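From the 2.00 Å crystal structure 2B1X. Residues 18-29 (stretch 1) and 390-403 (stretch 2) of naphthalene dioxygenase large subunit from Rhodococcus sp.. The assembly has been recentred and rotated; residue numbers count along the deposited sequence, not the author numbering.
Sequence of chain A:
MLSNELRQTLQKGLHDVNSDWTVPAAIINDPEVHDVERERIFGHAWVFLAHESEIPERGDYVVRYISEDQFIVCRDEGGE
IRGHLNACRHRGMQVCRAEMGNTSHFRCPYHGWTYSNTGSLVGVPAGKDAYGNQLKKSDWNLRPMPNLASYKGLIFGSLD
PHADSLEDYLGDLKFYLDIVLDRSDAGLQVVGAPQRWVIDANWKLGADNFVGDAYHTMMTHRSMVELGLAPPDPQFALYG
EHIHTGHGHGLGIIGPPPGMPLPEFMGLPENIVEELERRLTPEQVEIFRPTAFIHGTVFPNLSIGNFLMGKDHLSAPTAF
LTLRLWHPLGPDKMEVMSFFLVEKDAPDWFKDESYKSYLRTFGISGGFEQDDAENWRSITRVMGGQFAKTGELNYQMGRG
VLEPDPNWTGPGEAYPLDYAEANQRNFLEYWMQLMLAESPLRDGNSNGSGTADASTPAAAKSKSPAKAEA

Stretch 1 (18-29) NSDWTVPAAIIN
Stretch 2 390-403: TGELNYQMGRGVLE

Two segments more than 360 residues apart in one chain meet as a short antiparallel pairing, strand 22-24 against strand 392-394, their N-to-C directions 151° apart and their axes 4.3 Å apart at closest approach. Thr22 faces Asn394 in a non-hydrogen-bonded pair (CA-CA 4.9 Å), Val23 faces Leu393 in a hydrogen-bonded pair, and Pro24 faces Glu392 with CA atoms 4.4 Å apart. Val23 N donates to Leu393 O at 3.1 Å, and Leu393 N returns a short, nearly straight bond of 2.6 Å to Val23 O. The ladder runs on at both ends: Tyr395 N reaches Trp21 O at 3.0 Å, and Ala25 N reaches Gly391 O at 2.9 Å. Proline, which has no N-H, is tolerated at 24 because that position belongs to a non-hydrogen-bonded pair. Water 1 also donates to Gly391 O, at 2.8 Å.

Val23 and Leu393 send their side chains to the same face of the sheet. Val23, extended (-140/139) with chi1 t, places CG2 3.9 Å from Tyr395 CD1; the tyrosine is m, with chi2 105°. Leu393 is m,t, and its CD2 lies 3.7 Å from Ile28 CD1 and 4.3 Å from Ala25 CB. Ile28 can meet it because the chain after Pro24 bends into a 3-10 segment, 25-27, and because its own m,t rotamer extends CD1 toward the leucine. The small methyl of Ala25 lies beside this apolar cluster.

On the face carrying Thr22 and Asn394, Thr22 adopts p and its CB lies 4.0 Å from Glu392 CB. Asn394 (t, chi2 -64°) serves its own segment: its OD1 accepts from Gln396 N at 3.0 Å, while its ND2 donates to Gln396 OE1 at 3.1 Å. The amide of Gln396 is thus used at both ends, since an m,t side chain with chi3 -43° also carries NE2 to Asp20 O, 2.8 Å away.

Trp21 has the largest area covered by the other stretch. Its backbone is left-handed (58/45), and chi1 m with chi2 23° lays the indole along the type II turn from Gln396 to Arg399. Arg399 CA sits over one face, 3.7 Å from the centroid of the six-membered ring of Trp21, a CH-pi contact, and Trp21 CH2 touches Leu402 CD1 (m,t) at 3.9 Å. The turn is closed by Arg399 N to Gln396 O at 3.0 Å. Gly398, at 102/-7, suits it: a CB there would jam against the preceding carbonyl and come within 2.6 Å of Leu402 CG.

Arg399 extends t,t,t, with chi4 -95°, so that NE and NH2 both donate to Ser19 O, at 2.9 and 3.0 Å. This fork lets one guanidinium hold a backbone carbonyl through two N-H groups. Asp20 OD1 lies 4.5 Å from Arg399 NH2 but well out of the guanidinium plane, so their opposite charges are near without forming a salt bridge.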

# COMPACT_ATOMS: atom_id res chain seq x y z
N ASN A 18 30.36 -8.27 -24.16
CA ASN A 18 31.53 -7.91 -24.97
C ASN A 18 31.57 -8.51 -26.38
O ASN A 18 32.55 -8.32 -27.09
CB ASN A 18 32.84 -8.25 -24.26
CG ASN A 18 33.01 -7.50 -22.96
OD1 ASN A 18 32.84 -6.26 -22.90
ND2 ASN A 18 33.34 -8.24 -21.89
N SER A 19 30.55 -9.24 -26.80
CA SER A 19 30.51 -9.71 -28.19
C SER A 19 29.40 -8.99 -28.97
O SER A 19 29.70 -8.15 -29.81
CB SER A 19 30.39 -11.23 -28.27
OG SER A 19 29.30 -11.65 -27.46
N ASP A 20 28.13 -9.30 -28.67
CA ASP A 20 27.00 -8.56 -29.24
C ASP A 20 26.91 -7.12 -28.71
O ASP A 20 26.27 -6.29 -29.33
CB ASP A 20 25.66 -9.29 -28.94
CG ASP A 20 25.51 -10.60 -29.70
OD1 ASP A 20 26.35 -10.90 -30.59
OD2 ASP A 20 24.58 -11.41 -29.50
N TRP A 21 27.55 -6.85 -27.57
CA TRP A 21 27.37 -5.59 -26.81
C TRP A 21 25.90 -5.39 -26.39
O TRP A 21 25.34 -4.31 -26.58
CB TRP A 21 27.89 -4.37 -27.57
CG TRP A 21 29.41 -4.34 -27.81
CD1 TRP A 21 30.26 -5.42 -27.83
CD2 TRP A 21 30.24 -3.19 -28.04
NE1 TRP A 21 31.55 -5.01 -28.08
CE2 TRP A 21 31.57 -3.65 -28.23
CE3 TRP A 21 29.99 -1.81 -28.16
CZ2 TRP A 21 32.66 -2.78 -28.48
CZ3 TRP A 21 31.06 -0.95 -28.43
CH2 TRP A 21 32.38 -1.45 -28.57
N THR A 22 25.28 -6.46 -25.89
CA THR A 22 23.93 -6.38 -25.33
C THR A 22 23.97 -6.96 -23.93
O THR A 22 24.95 -7.57 -23.55
CB THR A 22 22.88 -7.13 -26.16
OG1 THR A 22 23.15 -8.54 -26.12
CG2 THR A 22 22.97 -6.76 -27.66
N VAL A 23 22.90 -6.75 -23.17
CA VAL A 23 22.76 -7.31 -21.81
C VAL A 23 21.31 -7.78 -21.67
O VAL A 23 20.43 -7.09 -22.18
CB VAL A 23 23.13 -6.23 -20.72
CG1 VAL A 23 22.79 -6.74 -19.27
CG2 VAL A 23 24.58 -5.90 -20.78
N PRO A 24 21.04 -8.95 -21.04
CA PRO A 24 19.67 -9.41 -20.80
C PRO A 24 18.81 -8.44 -20.01
O PRO A 24 19.22 -7.93 -18.97
CB PRO A 24 19.87 -10.68 -19.95
CG PRO A 24 21.24 -11.14 -20.31
CD PRO A 24 22.04 -9.92 -20.55
N ALA A 25 17.61 -8.22 -20.51
CA ALA A 25 16.64 -7.31 -19.90
C ALA A 25 16.13 -7.76 -18.55
O ALA A 25 15.55 -6.97 -17.80
CB ALA A 25 15.43 -7.09 -20.89
N ALA A 26 16.30 -9.05 -18.25
CA ALA A 26 15.75 -9.61 -17.03
C ALA A 26 16.41 -9.02 -15.78
O ALA A 26 15.91 -9.23 -14.68
CB ALA A 26 15.90 -11.11 -17.03
N ILE A 27 17.50 -8.28 -15.94
CA ILE A 27 18.23 -7.78 -14.77
C ILE A 27 17.62 -6.53 -14.11
O ILE A 27 18.00 -6.20 -12.99
CB ILE A 27 19.70 -7.52 -15.08
CG1 ILE A 27 19.83 -6.29 -15.99
CG2 ILE A 27 20.37 -8.77 -15.65
CD1 ILE A 27 21.22 -5.72 -16.05
N ILE A 28 16.67 -5.88 -14.78
CA ILE A 28 16.16 -4.60 -14.31
C ILE A 28 15.14 -4.68 -13.16
O ILE A 28 15.29 -3.99 -12.13
CB ILE A 28 15.60 -3.76 -15.50
CG1 ILE A 28 16.74 -3.34 -16.44
CG2 ILE A 28 14.88 -2.52 -14.99
CD1 ILE A 28 16.27 -2.86 -17.78
N ASN A 29 14.10 -5.48 -13.34
CA ASN A 29 13.01 -5.54 -12.38
C ASN A 29 12.60 -7.01 -12.17
O ASN A 29 11.74 -7.52 -12.89
CB ASN A 29 11.83 -4.72 -12.91
CG ASN A 29 10.65 -4.71 -11.98
OD1 ASN A 29 10.72 -5.27 -10.86
ND2 ASN A 29 9.54 -4.12 -12.42
N THR A 390 12.62 -11.45 -21.60
CA THR A 390 13.34 -12.38 -22.47
C THR A 390 14.14 -11.67 -23.54
O THR A 390 14.92 -12.28 -24.28
CB THR A 390 12.38 -13.40 -23.13
OG1 THR A 390 11.51 -12.73 -24.05
CG2 THR A 390 11.48 -14.10 -22.11
N GLY A 391 13.98 -10.35 -23.62
CA GLY A 391 14.78 -9.58 -24.53
C GLY A 391 16.11 -9.07 -23.97
O GLY A 391 16.59 -9.46 -22.88
N GLU A 392 16.71 -8.20 -24.75
CA GLU A 392 18.03 -7.68 -24.45
C GLU A 392 17.99 -6.14 -24.40
O GLU A 392 17.09 -5.51 -24.97
CB GLU A 392 19.05 -8.20 -25.49
CG GLU A 392 18.85 -7.68 -26.90
CD GLU A 392 17.76 -8.41 -27.71
OE1 GLU A 392 16.55 -8.08 -27.57
OE2 GLU A 392 18.09 -9.30 -28.53
N LEU A 393 18.90 -5.57 -23.63
CA LEU A 393 19.18 -4.14 -23.69
C LEU A 393 20.28 -3.89 -24.73
O LEU A 393 21.21 -4.69 -24.83
CB LEU A 393 19.63 -3.68 -22.32
CG LEU A 393 18.67 -3.95 -21.16
CD1 LEU A 393 19.31 -3.60 -19.79
CD2 LEU A 393 17.32 -3.22 -21.33
N ASN A 394 20.18 -2.79 -25.50
CA ASN A 394 21.15 -2.54 -26.55
C ASN A 394 22.23 -1.58 -26.03
O ASN A 394 21.98 -0.40 -25.79
CB ASN A 394 20.45 -2.02 -27.84
CG ASN A 394 21.43 -1.84 -29.03
OD1 ASN A 394 22.34 -1.02 -28.97
ND2 ASN A 394 21.19 -2.59 -30.12
N TYR A 395 23.44 -2.12 -25.87
CA TYR A 395 24.58 -1.32 -25.52
C TYR A 395 25.61 -1.26 -26.67
O TYR A 395 26.84 -1.18 -26.44
CB TYR A 395 25.20 -1.91 -24.24
CG TYR A 395 24.37 -1.59 -23.01
CD1 TYR A 395 23.58 -2.56 -22.42
CD2 TYR A 395 24.41 -0.30 -22.42
CE1 TYR A 395 22.82 -2.27 -21.30
CE2 TYR A 395 23.65 -0.01 -21.27
CZ TYR A 395 22.86 -1.01 -20.74
OH TYR A 395 22.09 -0.78 -19.64
N GLN A 396 25.10 -1.27 -27.91
CA GLN A 396 25.98 -1.38 -29.08
C GLN A 396 26.59 -0.07 -29.60
O GLN A 396 27.20 -0.06 -30.67
CB GLN A 396 25.24 -2.05 -30.24
CG GLN A 396 24.67 -3.46 -29.91
CD GLN A 396 24.16 -4.15 -31.16
OE1 GLN A 396 23.48 -3.52 -31.99
NE2 GLN A 396 24.44 -5.44 -31.29
N MET A 397 26.41 1.03 -28.89
CA MET A 397 26.98 2.31 -29.33
C MET A 397 28.50 2.22 -29.44
O MET A 397 29.21 2.07 -28.44
CB MET A 397 26.57 3.42 -28.36
CG MET A 397 26.90 4.82 -28.87
SD MET A 397 26.52 6.03 -27.63
CE MET A 397 24.81 6.20 -27.86
N GLY A 398 29.01 2.30 -30.69
CA GLY A 398 30.45 2.32 -30.90
C GLY A 398 30.96 0.96 -31.35
O GLY A 398 32.12 0.81 -31.72
N ARG A 399 30.09 -0.03 -31.34
CA ARG A 399 30.48 -1.36 -31.80
C ARG A 399 31.03 -1.23 -33.23
O ARG A 399 30.41 -0.60 -34.11
CB ARG A 399 29.31 -2.32 -31.77
CG ARG A 399 29.70 -3.78 -31.73
CD ARG A 399 28.51 -4.71 -31.61
NE ARG A 399 28.89 -6.11 -31.65
CZ ARG A 399 28.87 -6.85 -32.76
NH1 ARG A 399 28.50 -6.30 -33.91
NH2 ARG A 399 29.23 -8.13 -32.73
N GLY A 400 32.22 -1.80 -33.41
CA GLY A 400 32.88 -1.79 -34.70
C GLY A 400 33.54 -0.48 -35.02
O GLY A 400 34.08 -0.34 -36.11
N VAL A 401 33.51 0.47 -34.08
CA VAL A 401 34.06 1.81 -34.30
C VAL A 401 35.03 2.28 -33.19
O VAL A 401 36.04 2.88 -33.51
CB VAL A 401 32.93 2.88 -34.47
CG1 VAL A 401 33.47 4.20 -34.95
CG2 VAL A 401 31.84 2.39 -35.41
N LEU A 402 34.71 2.02 -31.92
CA LEU A 402 35.51 2.53 -30.78
C LEU A 402 36.95 2.05 -30.80
O LEU A 402 37.21 0.83 -30.91
CB LEU A 402 34.89 2.11 -29.44
CG LEU A 402 33.63 2.78 -28.86
CD1 LEU A 402 33.32 2.17 -27.50
CD2 LEU A 402 33.80 4.29 -28.75
N GLU A 403 37.88 3.00 -30.70
CA GLU A 403 39.30 2.69 -30.46
C GLU A 403 39.77 3.50 -29.26
O GLU A 403 39.48 4.68 -29.19
CB GLU A 403 40.15 3.05 -31.68
CG GLU A 403 39.73 2.41 -32.98
CD GLU A 403 40.85 2.40 -33.99
OE1 GLU A 403 41.06 3.44 -34.66
OE2 GLU A 403 41.53 1.35 -34.09
O HOH W 1 16.82 -11.30 -20.81